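Local coordinates for protein trehalose monomycolate exporter MmpL3 (Mycobacterium tuberculosis, PDB 7NVH) that exports trehalose monomycolate, a mycolic acid carrier for building the mycobacterial cell envelope, as a member of the RND permease superfamily, at residues I142-A150 against L163-T174; G213-M224 against V241-I250. All coordinates share one frame; numbering follows the deposited sequence.

In the fold
Interaction 1 belongs to the porter region outside the bilayer and interaction 2 to the transmembrane bundle, with centres about 29 Å apart and nearest atoms about 13 Å apart. They follow one another along the chain: interaction 1 is closed by helix 166-174, helix 176-200 comes next, and interaction 2 begins on helix 203-227. Helix 176-200 bridges them, since it starts just after interaction 1 and then lies against residues 241-250. Bound detergent lines the helix 166-174 side of interaction 1, whereas interaction 2 keeps well clear of it. The chain thus runs from a pocket-lining helix into the membrane helices through helix 176-200.

Interaction 1 of 2, residues I142-A150 against L163-T174; sequences ILNNYKAIA and LAGLQPVAEALT. With AV0 (Lauryl Maltose Neopentyl Glycol), chain B.
Y146 lies against the first turn of helix 166-174 with Q167 over one face of its ring, the Q167 CB atom 4.1 Å from the ring centroid of Y146 in a CH-pi contact. A150 CB lies over the rim of the opposite face. With CG anti to the backbone N (chi1 168°), Y146 reaches across the junction until its hydroxyl comes beside P168 CG and close to E171. The bond from Y146 OH to E171 OE2 is weak at 3.3 Å, and the carboxylate stands nearly upright to the ring, 81° between planes, while E171 CB meets the ring edge. Extended beyond CG, E171 fits as a knob among L143, Y146, K147 and A150. L143 returns the favour, sitting among Q167, A170, E171 and T174 with its CD1 4.1 Å from A170 CB.

Here the axes of 142-147 and 166-174 cross at 89°. Helix 139-147 is the second long helix, and strand 162-164 the last strand, of a ferredoxin-like beta-alpha-beta-beta-alpha-beta unit with strand order 2-3-1-4, the porter fold of RND transporters; helix 166-174 then leads toward the membrane.

Q167 bends at chi2, which brings its amide against I142 and the backbone of L143, and NE2 of Q167 comes to rest 3.4 Å from I142 CG2. At the far end K147, kinked in its outer torsions, offers NZ weakly to T174 OG1 over 3.5 Å; that hydroxyl in turn makes a weak bond to A170 O. The K147 amine and the E171 carboxylate are not in contact, though their opposite charges may still attract. On its other flank helix 166-174 meets the alkyl chains of the detergent, with V169 CG1 3.6 Å from AV0 CBJ and T174 CG2 at the same distance, 3.6 Å, from AV0 CAW.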
loop_
_atom_site.group_PDB
_atom_site.type_symbol
_atom_site.label_atom_id
_atom_site.label_comp_id
_atom_site.label_asym_id
_atom_site.label_seq_id
_atom_site.Cartn_x
_atom_site.Cartn_y
_atom_site.Cartn_z
ATOM N N ILE A 142 10.949 18.589 8.903
ATOM C CA ILE A 142 11.173 19.495 7.780
ATOM C C ILE A 142 9.906 19.637 6.950
ATOM O O ILE A 142 9.561 20.735 6.499
ATOM C CB ILE A 142 12.356 19.007 6.926
ATOM C CG1 ILE A 142 13.636 18.979 7.754
ATOM C CG2 ILE A 142 12.545 19.905 5.724
ATOM C CD1 ILE A 142 14.790 18.310 7.057
ATOM N N LEU A 143 9.196 18.530 6.728
ATOM C CA LEU A 143 7.953 18.602 5.965
ATOM C C LEU A 143 6.914 19.459 6.676
ATOM O O LEU A 143 6.220 20.261 6.041
ATOM C CB LEU A 143 7.405 17.201 5.707
ATOM C CG LEU A 143 6.143 17.167 4.847
ATOM C CD1 LEU A 143 6.348 17.959 3.569
ATOM C CD2 LEU A 143 5.743 15.740 4.533
ATOM N N ASN A 144 6.785 19.304 7.995
ATOM C CA ASN A 144 5.842 20.127 8.746
ATOM C C ASN A 144 6.249 21.594 8.721
ATOM O O ASN A 144 5.397 22.485 8.618
ATOM C CB ASN A 144 5.734 19.623 10.183
ATOM C CG ASN A 144 5.028 18.288 10.277
ATOM O OD1 ASN A 144 4.254 17.920 9.395
ATOM N ND2 ASN A 144 5.292 17.555 11.351
ATOM N N ASN A 145 7.552 21.866 8.817
ATOM C CA ASN A 145 8.028 23.241 8.724
ATOM C C ASN A 145 7.693 23.843 7.370
ATOM O O ASN A 145 7.319 25.017 7.279
ATOM C CB ASN A 145 9.532 23.291 8.976
ATOM C CG ASN A 145 9.872 23.339 10.445
ATOM O OD1 ASN A 145 8.986 23.366 11.296
ATOM N ND2 ASN A 145 11.160 23.347 10.755
ATOM N N TYR A 146 7.827 23.056 6.302
ATOM C CA TYR A 146 7.455 23.552 4.982
ATOM C C TYR A 146 5.958 23.791 4.881
ATOM O O TYR A 146 5.522 24.745 4.231
ATOM C CB TYR A 146 7.888 22.583 3.889
ATOM C CG TYR A 146 7.257 22.925 2.563
ATOM C CD1 TYR A 146 7.622 24.074 1.880
ATOM C CD2 TYR A 146 6.274 22.124 2.012
ATOM C CE1 TYR A 146 7.044 24.402 0.679
ATOM C CE2 TYR A 146 5.689 22.447 0.809
ATOM C CZ TYR A 146 6.077 23.587 0.149
ATOM O OH TYR A 146 5.498 23.914 -1.053
ATOM N N LYS A 147 5.154 22.898 5.458
ATOM C CA LYS A 147 3.709 23.081 5.421
ATOM C C LYS A 147 3.291 24.329 6.182
ATOM O O LYS A 147 2.296 24.969 5.829
ATOM C CB LYS A 147 3.006 21.851 5.992
ATOM C CG LYS A 147 2.809 20.731 4.991
ATOM C CD LYS A 147 2.077 19.562 5.620
ATOM C CE LYS A 147 2.504 18.246 4.997
ATOM N NZ LYS A 147 1.346 17.342 4.756
ATOM N N ALA A 148 4.036 24.687 7.226
ATOM C CA ALA A 148 3.715 25.880 8.000
ATOM C C ALA A 148 3.993 27.175 7.249
ATOM O O ALA A 148 3.507 28.227 7.673
ATOM C CB ALA A 148 4.493 25.875 9.316
ATOM N N ILE A 149 4.754 27.135 6.157
ATOM C CA ILE A 149 5.109 28.341 5.415
ATOM C C ILE A 149 4.669 28.302 3.961
ATOM O O ILE A 149 4.790 29.325 3.272
ATOM C CB ILE A 149 6.624 28.625 5.487
ATOM C CG1 ILE A 149 7.394 27.591 4.672
ATOM C CG2 ILE A 149 7.102 28.631 6.922
ATOM C CD1 ILE A 149 8.833 27.957 4.438
ATOM N N ALA A 150 4.181 27.167 3.462
ATOM C CA ALA A 150 3.838 27.067 2.044
ATOM C C ALA A 150 2.773 28.064 1.603
ATOM O O ALA A 150 2.963 28.704 0.554
ATOM C CB ALA A 150 3.423 25.630 1.717
ATOM N N LEU A 163 7.219 27.090 -7.036
ATOM C CA LEU A 163 7.974 26.329 -6.057
ATOM C C LEU A 163 8.239 24.917 -6.555
ATOM O O LEU A 163 7.368 24.276 -7.148
ATOM C CB LEU A 163 7.229 26.281 -4.724
ATOM C CG LEU A 163 6.537 27.577 -4.305
ATOM C CD1 LEU A 163 5.730 27.357 -3.041
ATOM C CD2 LEU A 163 7.554 28.683 -4.107
ATOM N N ALA A 164 9.454 24.442 -6.307
ATOM C CA ALA A 164 9.849 23.084 -6.643
ATOM C C ALA A 164 10.866 22.623 -5.614
ATOM O O ALA A 164 11.299 23.391 -4.754
ATOM C CB ALA A 164 10.420 22.997 -8.059
ATOM N N GLY A 165 11.237 21.354 -5.699
ATOM C CA GLY A 165 12.241 20.826 -4.801
ATOM C C GLY A 165 11.771 19.611 -4.036
ATOM O O GLY A 165 10.743 19.018 -4.371
ATOM N N LEU A 166 12.513 19.232 -3.002
ATOM C CA LEU A 166 12.174 18.054 -2.219
ATOM C C LEU A 166 10.900 18.229 -1.411
ATOM O O LEU A 166 10.099 17.293 -1.325
ATOM C CB LEU A 166 13.324 17.704 -1.273
ATOM C CG LEU A 166 14.519 16.988 -1.898
ATOM C CD1 LEU A 166 15.784 17.304 -1.125
ATOM C CD2 LEU A 166 14.280 15.493 -1.946
ATOM N N GLN A 167 10.694 19.400 -0.818
ATOM C CA GLN A 167 9.569 19.611 0.083
ATOM C C GLN A 167 8.257 19.895 -0.645
ATOM O O GLN A 167 7.221 19.365 -0.232
ATOM C CB GLN A 167 9.889 20.730 1.074
ATOM C CG GLN A 167 11.169 20.499 1.849
ATOM C CD GLN A 167 11.200 19.151 2.540
ATOM O OE1 GLN A 167 10.176 18.652 3.001
ATOM N NE2 GLN A 167 12.380 18.551 2.612
ATOM N N PRO A 168 8.222 20.736 -1.687
ATOM C CA PRO A 168 6.966 20.855 -2.445
ATOM C C PRO A 168 6.501 19.540 -3.041
ATOM O O PRO A 168 5.301 19.237 -3.015
ATOM C CB PRO A 168 7.317 21.885 -3.525
ATOM C CG PRO A 168 8.352 22.717 -2.896
ATOM C CD PRO A 168 9.196 21.754 -2.121
ATOM N N VAL A 169 7.428 18.728 -3.550
ATOM C CA VAL A 169 7.050 17.441 -4.120
ATOM C C VAL A 169 6.570 16.492 -3.030
ATOM O O VAL A 169 5.602 15.749 -3.220
ATOM C CB VAL A 169 8.222 16.844 -4.917
ATOM C CG1 VAL A 169 7.932 15.402 -5.279
ATOM C CG2 VAL A 169 8.468 17.660 -6.170
ATOM N N ALA A 170 7.236 16.499 -1.874
ATOM C CA ALA A 170 6.789 15.665 -0.763
ATOM C C ALA A 170 5.405 16.079 -0.283
ATOM O O ALA A 170 4.567 15.225 0.024
ATOM C CB ALA A 170 7.795 15.731 0.383
ATOM N N GLU A 171 5.150 17.386 -0.205
ATOM C CA GLU A 171 3.832 17.864 0.194
ATOM C C GLU A 171 2.772 17.454 -0.815
ATOM O O GLU A 171 1.659 17.072 -0.436
ATOM C CB GLU A 171 3.853 19.381 0.358
ATOM C CG GLU A 171 2.552 19.961 0.873
ATOM C CD GLU A 171 2.377 21.417 0.498
ATOM O OE1 GLU A 171 1.652 22.135 1.217
ATOM O OE2 GLU A 171 2.960 21.841 -0.521
ATOM N N ALA A 172 3.090 17.538 -2.107
ATOM C CA ALA A 172 2.141 17.102 -3.124
ATOM C C ALA A 172 1.868 15.607 -3.018
ATOM O O ALA A 172 0.722 15.166 -3.149
ATOM C CB ALA A 172 2.662 17.456 -4.515
ATOM N N LEU A 173 2.912 14.811 -2.781
ATOM C CA LEU A 173 2.755 13.367 -2.661
ATOM C C LEU A 173 1.942 12.960 -1.441
ATOM O O LEU A 173 1.080 12.084 -1.556
ATOM C CB LEU A 173 4.126 12.691 -2.606
ATOM C CG LEU A 173 4.894 12.591 -3.922
ATOM C CD1 LEU A 173 6.339 12.205 -3.664
ATOM C CD2 LEU A 173 4.236 11.597 -4.856
ATOM N N THR A 174 2.193 13.566 -0.281
ATOM C CA THR A 174 1.411 13.267 0.911
ATOM C C THR A 174 0.083 14.004 0.956
ATOM O O THR A 174 -0.783 13.638 1.755
ATOM C CB THR A 174 2.201 13.607 2.179
ATOM O OG1 THR A 174 2.251 15.028 2.345
ATOM C CG2 THR A 174 3.612 13.059 2.095
HETATM C C1 AV0 B . 13.377 10.510 1.307
HETATM O O1 AV0 B . 12.614 10.413 0.153
HETATM C C2 AV0 B . 12.893 9.515 2.344
HETATM O O2 AV0 B . 11.532 9.807 2.663
HETATM C C3 AV0 B . 13.715 9.588 3.594
HETATM O O3 AV0 B . 13.323 8.473 4.443
HETATM C C4 AV0 B . 15.185 9.529 3.354
HETATM O O4 AV0 B . 15.890 10.033 4.546
HETATM C C5 AV0 B . 15.662 10.373 2.170
HETATM O O5 AV0 B . 14.797 10.251 0.970
HETATM C C6 AV0 B . 17.045 9.947 1.800
HETATM O O6 AV0 B . 17.088 9.667 0.424
HETATM C CAA AV0 B . 1.537 9.039 0.734
HETATM C CAB AV0 B . 16.919 20.526 -6.208
HETATM O OAI AV0 B . 14.555 6.166 5.326
HETATM O OAJ AV0 B . 18.514 13.144 -11.275
HETATM O OAL AV0 B . 13.736 7.364 -8.148
HETATM O OAN AV0 B . 17.027 12.072 -7.361
HETATM O OAP AV0 B . 15.332 13.115 -5.378
HETATM O OAQ AV0 B . 19.260 6.895 5.727
HETATM O OAR AV0 B . 18.010 10.025 -12.487
HETATM O OAS AV0 B . 16.968 8.190 8.234
HETATM O OAT AV0 B . 15.745 8.243 -12.610
HETATM O OAU AV0 B . 18.566 9.678 5.306
HETATM O OAV AV0 B . 14.227 8.222 -10.268
HETATM C CAW AV0 B . 2.869 9.766 0.707
HETATM C CAX AV0 B . 15.493 19.968 -6.509
HETATM C CAY AV0 B . 3.912 8.946 1.448
HETATM C CAZ AV0 B . 15.398 18.493 -6.026
HETATM C CBA AV0 B . 5.305 9.496 1.136
HETATM C CBB AV0 B . 14.005 17.934 -6.394
HETATM C CBC AV0 B . 5.486 9.583 -0.392
HETATM C CBD AV0 B . 13.934 16.408 -6.071
HETATM C CBE AV0 B . 7.000 9.783 -0.726
HETATM C CBF AV0 B . 12.453 15.985 -5.990
HETATM C CBG AV0 B . 7.550 11.071 0.023
HETATM C CBH AV0 B . 12.356 14.473 -5.558
HETATM C CBI AV0 B . 9.097 10.903 0.266
HETATM C CBJ AV0 B . 11.233 14.320 -4.490
HETATM C CBK AV0 B . 9.911 11.695 -0.851
HETATM C CBL AV0 B . 11.189 12.840 -3.973
HETATM C CBM AV0 B . 15.663 6.174 6.196
HETATM C CBN AV0 B . 17.208 12.773 -11.646
HETATM C CBP AV0 B . 14.614 7.850 -7.158
HETATM C CBQ AV0 B . 10.717 10.676 -1.758
HETATM C CBR AV0 B . 11.928 12.768 -2.593
HETATM C CBS AV0 B . 13.108 11.264 -0.897
HETATM C CBT AV0 B . 12.798 10.441 -3.327
HETATM O OBV AV0 B . 13.887 11.200 -3.890
HETATM O OBX AV0 B . 14.057 9.607 -5.602
HETATM O OBY AV0 B . 16.528 7.771 4.589
HETATM O OBZ AV0 B . 15.599 11.689 -10.190
HETATM O OCB AV0 B . 16.000 9.858 -8.808
HETATM C CCC AV0 B . 16.883 6.625 5.454
HETATM C CCD AV0 B . 16.831 11.474 -10.957
HETATM C CCF AV0 B . 14.427 9.340 -7.004
HETATM C CCH AV0 B . 15.708 11.494 -7.063
HETATM C CCJ AV0 B . 14.079 11.040 -5.259
HETATM C CCL AV0 B . 15.409 11.700 -5.645
HETATM C CCM AV0 B . 12.120 11.289 -2.144
HETATM C CCN AV0 B . 18.007 6.948 6.442
HETATM C CCO AV0 B . 16.693 10.376 -12.014
HETATM C CCQ AV0 B . 15.724 10.044 -7.407
HETATM C CCR AV0 B . 16.262 8.979 5.388
HETATM C CCS AV0 B . 15.058 10.426 -9.640
HETATM C CCT AV0 B . 17.910 8.272 7.106
HETATM C CCU AV0 B . 16.037 9.146 -11.489
HETATM C CCV AV0 B . 17.487 9.371 6.201
HETATM C CCW AV0 B . 14.793 9.451 -10.785
#

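Interaction 2 of 2, residues G213-M224 against V241-I250; sequences GGLCIAGALGIM and VSLIGLGIAI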
loop_
_atom_site.group_PDB
_atom_site.type_symbol
_atom_site.label_atom_id
_atom_site.label_comp_id
_atom_site.label_asym_id
_atom_site.label_seq_id
_atom_site.Cartn_x
_atom_site.Cartn_y
_atom_site.Cartn_z
ATOM N N GLY A 213 -18.909 -0.939 8.724
ATOM C CA GLY A 213 -17.735 -0.414 8.045
ATOM C C GLY A 213 -17.228 0.876 8.659
ATOM O O GLY A 213 -16.021 1.062 8.827
ATOM N N GLY A 214 -18.142 1.785 9.001
ATOM C CA GLY A 214 -17.730 3.027 9.631
ATOM C C GLY A 214 -17.101 2.806 10.993
ATOM O O GLY A 214 -16.088 3.424 11.328
ATOM N N LEU A 215 -17.686 1.910 11.790
ATOM C CA LEU A 215 -17.092 1.579 13.079
ATOM C C LEU A 215 -15.718 0.949 12.899
ATOM O O LEU A 215 -14.795 1.219 13.677
ATOM C CB LEU A 215 -18.017 0.643 13.853
ATOM C CG LEU A 215 -19.256 1.276 14.483
ATOM C CD1 LEU A 215 -20.047 0.231 15.247
ATOM C CD2 LEU A 215 -18.867 2.426 15.391
ATOM N N CYS A 216 -15.566 0.103 11.879
ATOM C CA CYS A 216 -14.277 -0.528 11.622
ATOM C C CYS A 216 -13.222 0.502 11.256
ATOM O O CYS A 216 -12.097 0.456 11.760
ATOM C CB CYS A 216 -14.415 -1.571 10.515
ATOM S SG CYS A 216 -12.851 -2.301 9.996
ATOM N N ILE A 217 -13.563 1.449 10.377
ATOM C CA ILE A 217 -12.571 2.444 9.986
ATOM C C ILE A 217 -12.298 3.443 11.102
ATOM O O ILE A 217 -11.210 4.025 11.142
ATOM C CB ILE A 217 -12.967 3.178 8.689
ATOM C CG1 ILE A 217 -14.026 4.249 8.960
ATOM C CG2 ILE A 217 -13.402 2.194 7.620
ATOM C CD1 ILE A 217 -14.461 4.999 7.720
ATOM N N ALA A 218 -13.248 3.668 12.011
ATOM C CA ALA A 218 -12.947 4.511 13.163
ATOM C C ALA A 218 -12.015 3.806 14.142
ATOM O O ALA A 218 -10.994 4.372 14.557
ATOM C CB ALA A 218 -14.239 4.926 13.864
ATOM N N GLY A 219 -12.337 2.564 14.503
ATOM C CA GLY A 219 -11.505 1.831 15.434
ATOM C C GLY A 219 -10.135 1.483 14.897
ATOM O O GLY A 219 -9.163 1.461 15.655
ATOM N N ALA A 220 -10.029 1.200 13.598
ATOM C CA ALA A 220 -8.726 0.909 13.014
ATOM C C ALA A 220 -7.841 2.146 13.001
ATOM O O ALA A 220 -6.634 2.052 13.245
ATOM C CB ALA A 220 -8.897 0.352 11.603
ATOM N N LEU A 221 -8.418 3.314 12.717
ATOM C CA LEU A 221 -7.649 4.549 12.812
ATOM C C LEU A 221 -7.220 4.813 14.248
ATOM O O LEU A 221 -6.097 5.267 14.493
ATOM C CB LEU A 221 -8.460 5.724 12.268
ATOM C CG LEU A 221 -8.598 5.781 10.746
ATOM C CD1 LEU A 221 -9.216 7.097 10.313
ATOM C CD2 LEU A 221 -7.252 5.572 10.078
ATOM N N GLY A 222 -8.096 4.528 15.212
ATOM C CA GLY A 222 -7.698 4.648 16.606
ATOM C C GLY A 222 -6.552 3.722 16.969
ATOM O O GLY A 222 -5.611 4.120 17.662
ATOM N N ILE A 223 -6.611 2.475 16.501
ATOM C CA ILE A 223 -5.543 1.517 16.774
ATOM C C ILE A 223 -4.240 1.975 16.134
ATOM O O ILE A 223 -3.168 1.877 16.740
ATOM C CB ILE A 223 -5.946 0.111 16.294
ATOM C CG1 ILE A 223 -6.946 -0.518 17.263
ATOM C CG2 ILE A 223 -4.727 -0.780 16.160
ATOM C CD1 ILE A 223 -7.704 -1.684 16.678
ATOM N N MET A 224 -4.307 2.469 14.896
ATOM C CA MET A 224 -3.103 2.952 14.227
ATOM C C MET A 224 -2.507 4.145 14.958
ATOM O O MET A 224 -1.283 4.253 15.090
ATOM C CB MET A 224 -3.410 3.308 12.775
ATOM C CG MET A 224 -3.639 2.102 11.895
ATOM S SD MET A 224 -2.402 0.829 12.190
ATOM C CE MET A 224 -0.973 1.554 11.396
ATOM N N VAL A 241 -6.275 1.444 5.408
ATOM C CA VAL A 241 -7.331 1.265 6.400
ATOM C C VAL A 241 -8.694 1.541 5.781
ATOM O O VAL A 241 -9.654 0.808 6.023
ATOM C CB VAL A 241 -7.077 2.148 7.634
ATOM C CG1 VAL A 241 -8.293 2.149 8.533
ATOM C CG2 VAL A 241 -5.895 1.620 8.414
ATOM N N SER A 242 -8.799 2.587 4.959
ATOM C CA SER A 242 -10.067 2.865 4.288
ATOM C C SER A 242 -10.457 1.721 3.357
ATOM O O SER A 242 -11.595 1.234 3.395
ATOM C CB SER A 242 -9.976 4.180 3.517
ATOM O OG SER A 242 -9.709 5.262 4.391
ATOM N N LEU A 243 -9.513 1.270 2.523
ATOM C CA LEU A 243 -9.779 0.151 1.622
ATOM C C LEU A 243 -10.304 -1.057 2.381
ATOM O O LEU A 243 -11.358 -1.605 2.046
ATOM C CB LEU A 243 -8.513 -0.234 0.858
ATOM C CG LEU A 243 -7.893 0.726 -0.148
ATOM C CD1 LEU A 243 -6.579 0.168 -0.657
ATOM C CD2 LEU A 243 -8.854 0.898 -1.297
ATOM N N ILE A 244 -9.587 -1.473 3.427
ATOM C CA ILE A 244 -9.887 -2.737 4.094
ATOM C C ILE A 244 -10.970 -2.592 5.151
ATOM O O ILE A 244 -11.455 -3.601 5.675
ATOM C CB ILE A 244 -8.572 -3.301 4.673
ATOM C CG1 ILE A 244 -7.487 -3.345 3.596
ATOM C CG2 ILE A 244 -8.753 -4.717 5.117
ATOM C CD1 ILE A 244 -7.942 -3.922 2.270
ATOM N N GLY A 245 -11.389 -1.372 5.466
ATOM C CA GLY A 245 -12.470 -1.186 6.405
ATOM C C GLY A 245 -13.757 -0.780 5.725
ATOM O O GLY A 245 -14.786 -0.616 6.384
ATOM N N LEU A 246 -13.712 -0.583 4.409
ATOM C CA LEU A 246 -14.947 -0.387 3.665
ATOM C C LEU A 246 -15.161 -1.378 2.535
ATOM O O LEU A 246 -16.244 -1.388 1.948
ATOM C CB LEU A 246 -15.016 1.038 3.109
ATOM C CG LEU A 246 -14.984 2.087 4.219
ATOM C CD1 LEU A 246 -14.443 3.391 3.709
ATOM C CD2 LEU A 246 -16.375 2.279 4.799
ATOM N N GLY A 247 -14.176 -2.209 2.205
ATOM C CA GLY A 247 -14.452 -3.284 1.278
ATOM C C GLY A 247 -14.800 -4.573 1.986
ATOM O O GLY A 247 -15.911 -5.088 1.841
ATOM N N ILE A 248 -13.896 -5.069 2.831
ATOM C CA ILE A 248 -14.169 -6.361 3.448
ATOM C C ILE A 248 -14.983 -6.193 4.721
ATOM O O ILE A 248 -15.751 -7.088 5.087
ATOM C CB ILE A 248 -12.875 -7.138 3.719
ATOM C CG1 ILE A 248 -12.116 -6.514 4.879
ATOM C CG2 ILE A 248 -12.002 -7.156 2.481
ATOM C CD1 ILE A 248 -11.090 -7.414 5.455
ATOM N N ALA A 249 -14.844 -5.065 5.418
ATOM C CA ALA A 249 -15.709 -4.812 6.560
ATOM C C ALA A 249 -17.161 -4.661 6.137
ATOM O O ALA A 249 -18.058 -4.846 6.966
ATOM C CB ALA A 249 -15.252 -3.565 7.312
ATOM N N ILE A 250 -17.406 -4.330 4.875
ATOM C CA ILE A 250 -18.765 -4.295 4.361
ATOM C C ILE A 250 -19.151 -5.627 3.724
ATOM O O ILE A 250 -20.322 -6.012 3.770
ATOM C CB ILE A 250 -18.926 -3.124 3.378
ATOM C CG1 ILE A 250 -18.759 -1.799 4.120
ATOM C CG2 ILE A 250 -20.286 -3.157 2.713
ATOM C CD1 ILE A 250 -19.203 -0.591 3.331
#
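G213 O takes the amide of I217 N at 2.9 Å, a helix bond that ties together two of the residues on which helix 203-227 meets segment 241-250. With no side chain on G213, its CA comes within 5.1 Å of A249 CA. One turn on, a second glycine does the same from the partner, and I217 CA lies 5.1 Å from G245 CA. Between these two close points C216 sends SG, anti to its own N (chi1 174°), into the angle between G245 CA and A249 CB, touching the latter at 3.8 Å from SG.

The remaining contacts are made by aliphatic side chains. I217 lays its CG2 branch over the G245 carbonyl and against L246, with CG2 3.8 Å from L246 CG. Toward the start of segment 241-250, V241 is the knob in a hole made by I217, A220, L221 and M224. Its two methyls divide the work: V241 CG1 packs on A220 CB at 3.6 Å and also meets L221 CD2, while V241 CG2 lies along M224 CG, the side chains of V241 and M224 passing in opposite directions.

The axes of the segments 213-224 and 241-246 approach to 8.5 Å and run antiparallel with a marked tilt (144°), a closeness the glycines G213 and G245 allow, within the transmembrane bundle of the RND-type permease. The second segment spans parts of helices 237-246 and 248-265.

Around this pair, helix 176-200 packs on S242, L246 and I250, helix 671-689 covers S242, L243 and I250, helix 305-336 borders L215, I244 and I248, and the short helix 34-37 lies by L221 and M224.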